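Local coordinates for trichothecene 3-O-acetyltransferase (Fusarium sporotrichioides, PDB 2ZBA), which transfers an acetyl group from acetyl-CoA to the 3-hydroxyl of trichothecenes during biosynthesis of mycotoxins such as T-2 toxin, at residues V205-N210 against L358-H363; F12-D17 against L199-V204; A240-T245 against A433-R438. All coordinates share one frame; numbering follows the deposited sequence.

Contact 1 (V205-N210 against L358-H363); sequences VPLLEN and LATYMH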
loop_
_atom_site.group_PDB
_atom_site.type_symbol
_atom_site.label_atom_id
_atom_site.label_comp_id
_atom_site.label_asym_id
_atom_site.label_seq_id
_atom_site.Cartn_x
_atom_site.Cartn_y
_atom_site.Cartn_z
ATOM N N VAL A 205 19.224 6.078 1.874
ATOM C CA VAL A 205 19.506 6.072 0.438
ATOM C C VAL A 205 20.710 7.003 0.236
ATOM O O VAL A 205 20.564 8.213 0.310
ATOM C CB VAL A 205 18.295 6.562 -0.385
ATOM C CG1 VAL A 205 18.607 6.529 -1.904
ATOM C CG2 VAL A 205 17.044 5.723 -0.062
ATOM N N PRO A 206 21.914 6.434 0.034
ATOM C CA PRO A 206 23.104 7.265 -0.181
ATOM C C PRO A 206 22.977 8.155 -1.409
ATOM O O PRO A 206 22.521 7.709 -2.469
ATOM C CB PRO A 206 24.226 6.222 -0.367
ATOM C CG PRO A 206 23.736 5.009 0.338
ATOM C CD PRO A 206 22.252 4.999 0.024
ATOM N N LEU A 207 23.357 9.421 -1.267
ATOM C CA LEU A 207 23.264 10.359 -2.387
ATOM C C LEU A 207 24.407 10.106 -3.372
ATOM O O LEU A 207 25.480 9.628 -2.978
ATOM C CB LEU A 207 23.261 11.810 -1.886
ATOM C CG LEU A 207 21.956 12.603 -1.690
ATOM C CD1 LEU A 207 20.668 11.768 -1.485
ATOM C CD2 LEU A 207 22.160 13.627 -0.593
ATOM N N LEU A 208 24.163 10.402 -4.649
ATOM C CA LEU A 208 25.172 10.229 -5.703
ATOM C C LEU A 208 26.146 11.403 -5.730
ATOM O O LEU A 208 25.711 12.563 -5.716
ATOM C CB LEU A 208 24.495 10.077 -7.072
ATOM C CG LEU A 208 23.572 8.861 -7.227
ATOM C CD1 LEU A 208 22.871 8.900 -8.566
ATOM C CD2 LEU A 208 24.340 7.554 -7.063
ATOM N N GLU A 209 27.448 11.106 -5.778
ATOM C CA GLU A 209 28.497 12.152 -5.643
ATOM C C GLU A 209 28.437 13.219 -6.732
ATOM O O GLU A 209 28.485 14.414 -6.436
ATOM C CB GLU A 209 29.901 11.549 -5.551
ATOM N N ASN A 210 28.322 12.787 -7.986
ATOM C CA ASN A 210 28.055 13.686 -9.091
ATOM C C ASN A 210 26.855 13.137 -9.824
ATOM O O ASN A 210 26.795 11.925 -10.150
ATOM C CB ASN A 210 29.252 13.781 -10.046
ATOM N N LEU A 358 16.729 9.430 -7.894
ATOM C CA LEU A 358 15.549 10.145 -7.408
ATOM C C LEU A 358 15.865 10.912 -6.148
ATOM O O LEU A 358 15.526 12.102 -6.053
ATOM C CB LEU A 358 14.366 9.185 -7.171
ATOM C CG LEU A 358 13.013 9.765 -6.678
ATOM C CD1 LEU A 358 12.376 10.750 -7.695
ATOM C CD2 LEU A 358 12.022 8.638 -6.355
ATOM N N ALA A 359 16.533 10.253 -5.199
ATOM C CA ALA A 359 16.840 10.850 -3.900
ATOM C C ALA A 359 17.795 12.033 -4.077
ATOM O O ALA A 359 17.597 13.091 -3.475
ATOM C CB ALA A 359 17.440 9.801 -2.950
ATOM N N THR A 360 18.780 11.869 -4.957
ATOM C CA THR A 360 19.744 12.945 -5.230
ATOM C C THR A 360 19.040 14.148 -5.855
ATOM O O THR A 360 19.202 15.269 -5.391
ATOM C CB THR A 360 20.893 12.462 -6.116
ATOM O OG1 THR A 360 21.433 11.282 -5.545
ATOM C CG2 THR A 360 22.038 13.514 -6.207
ATOM N N TYR A 361 18.244 13.887 -6.885
ATOM C CA TYR A 361 17.495 14.929 -7.607
ATOM C C TYR A 361 16.575 15.729 -6.684
ATOM O O TYR A 361 16.559 16.966 -6.722
ATOM C CB TYR A 361 16.710 14.299 -8.759
ATOM C CG TYR A 361 15.826 15.260 -9.529
ATOM C CD1 TYR A 361 16.377 16.312 -10.280
ATOM C CD2 TYR A 361 14.453 15.112 -9.516
ATOM C CE1 TYR A 361 15.568 17.197 -10.978
ATOM C CE2 TYR A 361 13.628 15.988 -10.209
ATOM C CZ TYR A 361 14.196 17.022 -10.944
ATOM O OH TYR A 361 13.366 17.872 -11.628
HETATM N N MSE A 362 15.832 15.024 -5.830
HETATM C CA MSE A 362 14.915 15.671 -4.904
HETATM C C MSE A 362 15.625 16.478 -3.824
HETATM O O MSE A 362 15.200 17.587 -3.500
HETATM C CB MSE A 362 13.994 14.628 -4.265
HETATM C CG MSE A 362 12.987 13.978 -5.221
HETATM SE SE MSE A 362 11.755 12.816 -4.225
HETATM C CE MSE A 362 10.868 14.043 -3.234
ATOM N N HIS A 363 16.693 15.921 -3.265
ATOM C CA HIS A 363 17.503 16.606 -2.268
ATOM C C HIS A 363 17.880 18.025 -2.705
ATOM O O HIS A 363 17.801 18.981 -1.913
ATOM C CB HIS A 363 18.757 15.778 -1.942
ATOM C CG HIS A 363 19.626 16.387 -0.880
ATOM N ND1 HIS A 363 19.293 16.373 0.458
ATOM C CD2 HIS A 363 20.815 17.029 -0.963
ATOM C CE1 HIS A 363 20.241 16.972 1.155
ATOM N NE2 HIS A 363 21.172 17.388 0.316
#

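Contact 2 (F12-D17 against L199-V204); sequences FDIELD and LDRKTV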
loop_
_atom_site.group_PDB
_atom_site.type_symbol
_atom_site.label_atom_id
_atom_site.label_comp_id
_atom_site.label_asym_id
_atom_site.label_seq_id
_atom_site.Cartn_x
_atom_site.Cartn_y
_atom_site.Cartn_z
ATOM N N PHE A 12 12.363 14.969 20.021
ATOM C CA PHE A 12 12.692 14.511 18.645
ATOM C C PHE A 12 12.314 15.457 17.496
ATOM O O PHE A 12 11.280 16.137 17.532
ATOM C CB PHE A 12 12.181 13.091 18.360
ATOM C CG PHE A 12 10.706 12.925 18.549
ATOM C CD1 PHE A 12 9.827 13.156 17.508
ATOM C CD2 PHE A 12 10.193 12.525 19.780
ATOM C CE1 PHE A 12 8.467 12.994 17.688
ATOM C CE2 PHE A 12 8.827 12.374 19.959
ATOM C CZ PHE A 12 7.969 12.604 18.910
ATOM N N ASP A 13 13.173 15.460 16.473
ATOM C CA ASP A 13 13.011 16.286 15.289
ATOM C C ASP A 13 13.535 15.501 14.079
ATOM O O ASP A 13 14.688 15.665 13.684
ATOM C CB ASP A 13 13.780 17.598 15.471
ATOM C CG ASP A 13 13.790 18.453 14.214
ATOM O OD1 ASP A 13 13.022 19.435 14.163
ATOM N N ILE A 14 12.692 14.645 13.508
ATOM C CA ILE A 14 13.143 13.626 12.551
ATOM C C ILE A 14 12.719 13.927 11.103
ATOM O O ILE A 14 11.540 13.785 10.737
ATOM C CB ILE A 14 12.676 12.199 12.974
ATOM C CG1 ILE A 14 13.210 11.863 14.367
ATOM C CG2 ILE A 14 13.153 11.144 11.971
ATOM C CD1 ILE A 14 12.412 10.806 15.109
ATOM N N GLU A 15 13.681 14.335 10.277
ATOM C CA GLU A 15 13.374 14.644 8.870
ATOM C C GLU A 15 12.927 13.382 8.126
ATOM O O GLU A 15 13.503 12.315 8.330
ATOM C CB GLU A 15 14.570 15.283 8.169
ATOM C CG GLU A 15 14.210 15.858 6.815
ATOM C CD GLU A 15 15.354 16.612 6.191
ATOM O OE1 GLU A 15 15.937 17.451 6.897
ATOM O OE2 GLU A 15 15.673 16.360 5.006
ATOM N N LEU A 16 11.906 13.504 7.283
ATOM C CA LEU A 16 11.380 12.351 6.535
ATOM C C LEU A 16 12.420 11.841 5.544
ATOM O O LEU A 16 13.364 12.559 5.204
ATOM C CB LEU A 16 10.087 12.714 5.780
ATOM C CG LEU A 16 8.902 13.342 6.516
ATOM C CD1 LEU A 16 7.701 13.337 5.604
ATOM C CD2 LEU A 16 8.581 12.622 7.802
ATOM N N ASP A 17 12.251 10.599 5.099
ATOM C CA ASP A 17 13.003 10.077 3.967
ATOM C C ASP A 17 12.935 11.116 2.841
ATOM O O ASP A 17 11.850 11.597 2.527
ATOM C CB ASP A 17 12.360 8.770 3.499
ATOM C CG ASP A 17 12.499 7.659 4.520
ATOM O OD1 ASP A 17 13.591 7.037 4.565
ATOM O OD2 ASP A 17 11.513 7.409 5.268
ATOM N N LEU A 199 17.064 3.740 12.662
ATOM C CA LEU A 199 17.899 4.055 11.495
ATOM C C LEU A 199 17.726 5.504 11.075
ATOM O O LEU A 199 16.607 6.015 11.017
ATOM C CB LEU A 199 17.597 3.137 10.298
ATOM C CG LEU A 199 18.369 1.821 10.104
ATOM C CD1 LEU A 199 17.916 1.131 8.824
ATOM C CD2 LEU A 199 19.904 1.993 10.118
ATOM N N ASP A 200 18.841 6.164 10.798
ATOM C CA ASP A 200 18.808 7.538 10.307
ATOM C C ASP A 200 18.175 7.540 8.910
ATOM O O ASP A 200 18.715 6.928 7.987
ATOM C CB ASP A 200 20.230 8.124 10.281
ATOM C CG ASP A 200 20.253 9.644 10.091
ATOM O OD1 ASP A 200 19.285 10.236 9.576
ATOM O OD2 ASP A 200 21.271 10.255 10.465
ATOM N N ARG A 201 17.029 8.205 8.776
ATOM C CA ARG A 201 16.282 8.273 7.500
ATOM C C ARG A 201 17.028 9.013 6.384
ATOM O O ARG A 201 16.771 8.772 5.195
ATOM C CB ARG A 201 14.931 8.971 7.700
ATOM C CG ARG A 201 13.988 8.219 8.610
ATOM C CD ARG A 201 12.615 8.848 8.713
ATOM N NE ARG A 201 11.882 8.096 9.724
ATOM C CZ ARG A 201 10.635 7.640 9.622
ATOM N NH1 ARG A 201 9.886 7.909 8.554
ATOM N NH2 ARG A 201 10.122 6.933 10.633
ATOM N N LYS A 202 17.910 9.935 6.788
ATOM C CA LYS A 202 18.709 10.757 5.867
ATOM C C LYS A 202 19.775 9.914 5.178
ATOM O O LYS A 202 20.173 10.198 4.049
ATOM C CB LYS A 202 19.357 11.951 6.610
ATOM C CG LYS A 202 18.348 12.914 7.274
ATOM C CD LYS A 202 19.020 14.160 7.900
ATOM N N THR A 203 20.207 8.852 5.842
ATOM C CA THR A 203 21.341 8.071 5.375
ATOM C C THR A 203 20.941 6.852 4.556
ATOM O O THR A 203 21.787 6.223 3.901
ATOM C CB THR A 203 22.238 7.630 6.572
ATOM O OG1 THR A 203 21.565 6.654 7.394
ATOM C CG2 THR A 203 22.618 8.840 7.402
ATOM N N VAL A 204 19.650 6.533 4.586
ATOM C CA VAL A 204 19.155 5.235 4.162
ATOM C C VAL A 204 19.314 4.993 2.644
ATOM O O VAL A 204 19.528 3.858 2.194
ATOM C CB VAL A 204 17.702 4.989 4.737
ATOM C CG1 VAL A 204 16.595 5.446 3.782
ATOM C CG2 VAL A 204 17.528 3.543 5.123
HETATM O O HOH W 1 9.806 9.187 5.929
#

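Contact 3 (A240-T245 against A433-R438); sequences AFFSFT and ASISLR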
loop_
_atom_site.group_PDB
_atom_site.type_symbol
_atom_site.label_atom_id
_atom_site.label_comp_id
_atom_site.label_asym_id
_atom_site.label_seq_id
_atom_site.Cartn_x
_atom_site.Cartn_y
_atom_site.Cartn_z
ATOM N N ALA A 240 -13.623 -2.565 -6.454
ATOM C CA ALA A 240 -14.060 -3.940 -6.160
ATOM C C ALA A 240 -12.891 -4.829 -5.746
ATOM O O ALA A 240 -11.804 -4.698 -6.297
ATOM C CB ALA A 240 -14.764 -4.532 -7.362
ATOM N N PHE A 241 -13.116 -5.707 -4.762
ATOM C CA PHE A 241 -12.243 -6.850 -4.504
ATOM C C PHE A 241 -12.475 -8.000 -5.504
ATOM O O PHE A 241 -13.617 -8.292 -5.885
ATOM C CB PHE A 241 -12.437 -7.422 -3.087
ATOM C CG PHE A 241 -11.896 -6.579 -1.983
ATOM C CD1 PHE A 241 -10.761 -5.790 -2.150
ATOM C CD2 PHE A 241 -12.514 -6.615 -0.726
ATOM C CE1 PHE A 241 -10.263 -5.020 -1.102
ATOM C CE2 PHE A 241 -12.037 -5.851 0.321
ATOM C CZ PHE A 241 -10.896 -5.046 0.136
ATOM N N PHE A 242 -11.380 -8.643 -5.920
ATOM C CA PHE A 242 -11.421 -9.892 -6.705
ATOM C C PHE A 242 -10.490 -10.897 -6.032
ATOM O O PHE A 242 -9.415 -10.526 -5.560
ATOM C CB PHE A 242 -10.975 -9.695 -8.171
ATOM C CG PHE A 242 -11.910 -8.868 -9.011
ATOM C CD1 PHE A 242 -12.869 -9.467 -9.802
ATOM C CD2 PHE A 242 -11.785 -7.477 -9.057
ATOM C CE1 PHE A 242 -13.724 -8.693 -10.605
ATOM C CE2 PHE A 242 -12.616 -6.710 -9.839
ATOM C CZ PHE A 242 -13.601 -7.306 -10.609
ATOM N N SER A 243 -10.903 -12.159 -5.957
ATOM C CA SER A 243 -10.095 -13.168 -5.272
ATOM C C SER A 243 -9.556 -14.221 -6.237
ATOM O O SER A 243 -10.204 -14.549 -7.243
ATOM C CB SER A 243 -10.905 -13.845 -4.158
ATOM O OG SER A 243 -11.950 -14.627 -4.717
ATOM N N PHE A 244 -8.372 -14.749 -5.908
ATOM C CA PHE A 244 -7.655 -15.735 -6.745
ATOM C C PHE A 244 -7.212 -16.871 -5.845
ATOM O O PHE A 244 -6.452 -16.665 -4.917
ATOM C CB PHE A 244 -6.423 -15.122 -7.447
ATOM C CG PHE A 244 -6.739 -13.946 -8.324
ATOM C CD1 PHE A 244 -6.911 -14.109 -9.701
ATOM C CD2 PHE A 244 -6.886 -12.671 -7.781
ATOM C CE1 PHE A 244 -7.224 -13.005 -10.518
ATOM C CE2 PHE A 244 -7.200 -11.569 -8.602
ATOM C CZ PHE A 244 -7.361 -11.741 -9.959
ATOM N N THR A 245 -7.724 -18.067 -6.102
ATOM C CA THR A 245 -7.382 -19.238 -5.304
ATOM C C THR A 245 -5.919 -19.623 -5.530
ATOM O O THR A 245 -5.371 -19.353 -6.597
ATOM C CB THR A 245 -8.271 -20.462 -5.671
ATOM O OG1 THR A 245 -8.204 -20.665 -7.081
ATOM C CG2 THR A 245 -9.729 -20.230 -5.273
ATOM N N ALA A 433 -7.146 -8.869 -5.017
ATOM C CA ALA A 433 -6.771 -7.624 -5.648
ATOM C C ALA A 433 -7.889 -6.618 -5.432
ATOM O O ALA A 433 -9.062 -6.910 -5.692
ATOM C CB ALA A 433 -6.526 -7.819 -7.147
ATOM N N SER A 434 -7.523 -5.441 -4.955
ATOM C CA SER A 434 -8.471 -4.337 -4.878
ATOM C C SER A 434 -8.247 -3.519 -6.151
ATOM O O SER A 434 -7.130 -3.077 -6.433
ATOM C CB SER A 434 -8.262 -3.524 -3.605
ATOM O OG SER A 434 -9.355 -2.648 -3.393
ATOM N N ILE A 435 -9.300 -3.392 -6.949
ATOM C CA ILE A 435 -9.199 -2.863 -8.303
ATOM C C ILE A 435 -10.178 -1.699 -8.468
ATOM O O ILE A 435 -11.353 -1.792 -8.082
ATOM C CB ILE A 435 -9.441 -3.999 -9.391
ATOM C CG1 ILE A 435 -8.323 -5.072 -9.338
ATOM C CG2 ILE A 435 -9.653 -3.406 -10.823
ATOM C CD1 ILE A 435 -8.451 -6.236 -10.407
ATOM N N SER A 436 -9.684 -0.600 -9.024
ATOM C CA SER A 436 -10.535 0.519 -9.406
ATOM C C SER A 436 -10.471 0.710 -10.918
ATOM O O SER A 436 -9.379 0.781 -11.516
ATOM C CB SER A 436 -10.153 1.799 -8.668
ATOM O OG SER A 436 -11.124 2.828 -8.883
ATOM N N LEU A 437 -11.652 0.747 -11.532
ATOM C CA LEU A 437 -11.792 0.906 -12.967
ATOM C C LEU A 437 -13.082 1.670 -13.251
ATOM O O LEU A 437 -14.045 1.570 -12.477
ATOM C CB LEU A 437 -11.841 -0.474 -13.656
ATOM C CG LEU A 437 -10.580 -1.360 -13.715
ATOM C CD1 LEU A 437 -10.937 -2.803 -14.175
ATOM C CD2 LEU A 437 -9.491 -0.768 -14.617
ATOM N N ARG A 438 -13.107 2.419 -14.358
ATOM C CA ARG A 438 -14.335 3.055 -14.835
ATOM C C ARG A 438 -15.396 1.997 -15.169
ATOM O O ARG A 438 -15.056 0.896 -15.585
ATOM C CB ARG A 438 -14.055 3.982 -16.035
ATOM C CG ARG A 438 -13.860 3.278 -17.385
ATOM C CD ARG A 438 -13.720 4.282 -18.529
ATOM N NE ARG A 438 -12.590 5.195 -18.352
ATOM C CZ ARG A 438 -12.391 6.303 -19.068
ATOM N NH1 ARG A 438 -13.240 6.641 -20.031
ATOM N NH2 ARG A 438 -11.340 7.079 -18.829
#

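Contact 1 (V205-N210 against L358-H363)
L207 and T360 bring their CA atoms to 5.2 Å, where the irregular chain of V205-N210 runs past the C-terminal end of helix 348-363. One hydrogen bond joins the two segments: the backbone N of L208 donates to T360 OG1 at 3.0 Å, nearly straight at 173°. T360 carries OG1 beside its own backbone N (chi1 -51°), a rotamer in which the hydroxyl also bonds to the carbonyl O of Q356 one turn back. The oxygen therefore accepts from the loop while it donates to the helix. L208 continues from there, its CB lying 3.6 Å from T360 OG1 and its side chain packing on R353 and Q356. The loop belongs to the long connection between helix 191-197 and strand 237-244, consistent with the crossover that joins the two domains in BAHD acyltransferases. L207 divides its methyls between two residues of the helix. L207 CD2 sits over one face of the H363 imidazole, 3.8 Å from the ring centroid and 16° off the normal, a CH-pi contact; L207 CD1 turns to the helix backbone, 3.9 Å from C of A359. Deeper in, V205 CG1 meets A359 CB tip to tip at 3.6 Å.

Contact 2 (F12-D17 against L199-V204)
D17 and R201 face each other across this buried contact as opposite charges, but mostly through water. The direct salt bridge is long, 3.7 Å from D17 OD2 to R201 NH1, with the carboxylate and guanidinium planes turned 43° apart. A single water closes the gap: it lies in the guanidinium plane at its edge, accepts from R201 NH1 at 2.9 Å and from the backbone N of D17, and donates to D17 OD2 at 2.6 Å. Both carboxylate oxygens have further partners, OD1 the hydroxyl of Y313 and OD2 the backbone N of L316, an environment that would favour the ionised form of D17. R201 NH1 also bonds to the carbonyl O of A167, and the guanidinium makes a cation-pi contact with W64. A167 falls within the HXXXD sequence motif of the BAHD family, so R201 links the edge strand 14-15 of a small antiparallel sheet with the chain around that motif.

Van der Waals contacts follow the R201 stem, extended from CG to NE. R201 CD passes 3.6 Å from E15 O, while I14 CG2 approaches R201 NE obliquely at 4.0 Å, the two side chains crossing at about a right angle. Farther along the loop, V204 CG1 touches D17 OD1 at 3.5 Å.

Local bonds shape the turn that carries R201. D200 OD1 accepts from the backbone N of K202, forming an Asx turn, and D200 O receives both T203 OG1 at 2.9 Å and T203 N from the same face of its plane.

Contact 3 (A240-T245 against A433-R438)
F242 and I435 each set their first branch beside the backbone N, F242 CG at chi1 -68° and I435 CG1 at -65°, and this brings ring atom CD2 of F242 to within 3.8 Å of I435 CD1, the two side chains crossing at about a right angle. A433 is on the same face of the sheet as these two, and the edge of the F244 ring reaches its methyl, F244 CE2 to A433 CB at 4.1 Å. The other face holds F241 and S434: F241 CE1 comes 3.4 Å from S434 OG, which stands oblique to the ring. Beneath these side chains the backbones run antiparallel. A240 with I435 and F242 with A433 are hydrogen-bonded pairs, each exchanging two N-H to O bonds; F241 with S434 is the non-hydrogen-bonded pair between them, where F241 CA lies 3.4 Å from A433 O in a CA-H...O contact. M442 of helix 439-446 packs on A240 and F242, and W451 and Y457 meet the F242 ring edge-to-face. The local strand axes make an angle of 137°, a marked twist. Strands 237-244 and 431-438 are inner neighbours in the mixed sheet of the second half of the protein, an arrangement that belongs to the two-domain BAHD acyltransferase fold.

Overall arrangement
Contacts 1 and 2 lie on one side of the chain's centre, their own centres 15 Å apart; contact 3 is on the opposite side, its centre about 36 Å from that of contact 1 and 35 Å from that of contact 2. V204 ends contact 2 and V205 begins contact 1, so one connection, between helix 191-197 and strand 237-244, first packs against strand 14-15 near the N-terminus and then against helix 348-363. That same connection leads into strand 237-244, which pairs with 431-438 in contact 3. Along the chain, contact 2 closes before the other two open, while contacts 1 and 3 alternate. This is consistent with a crossover held against both halves of the enzyme.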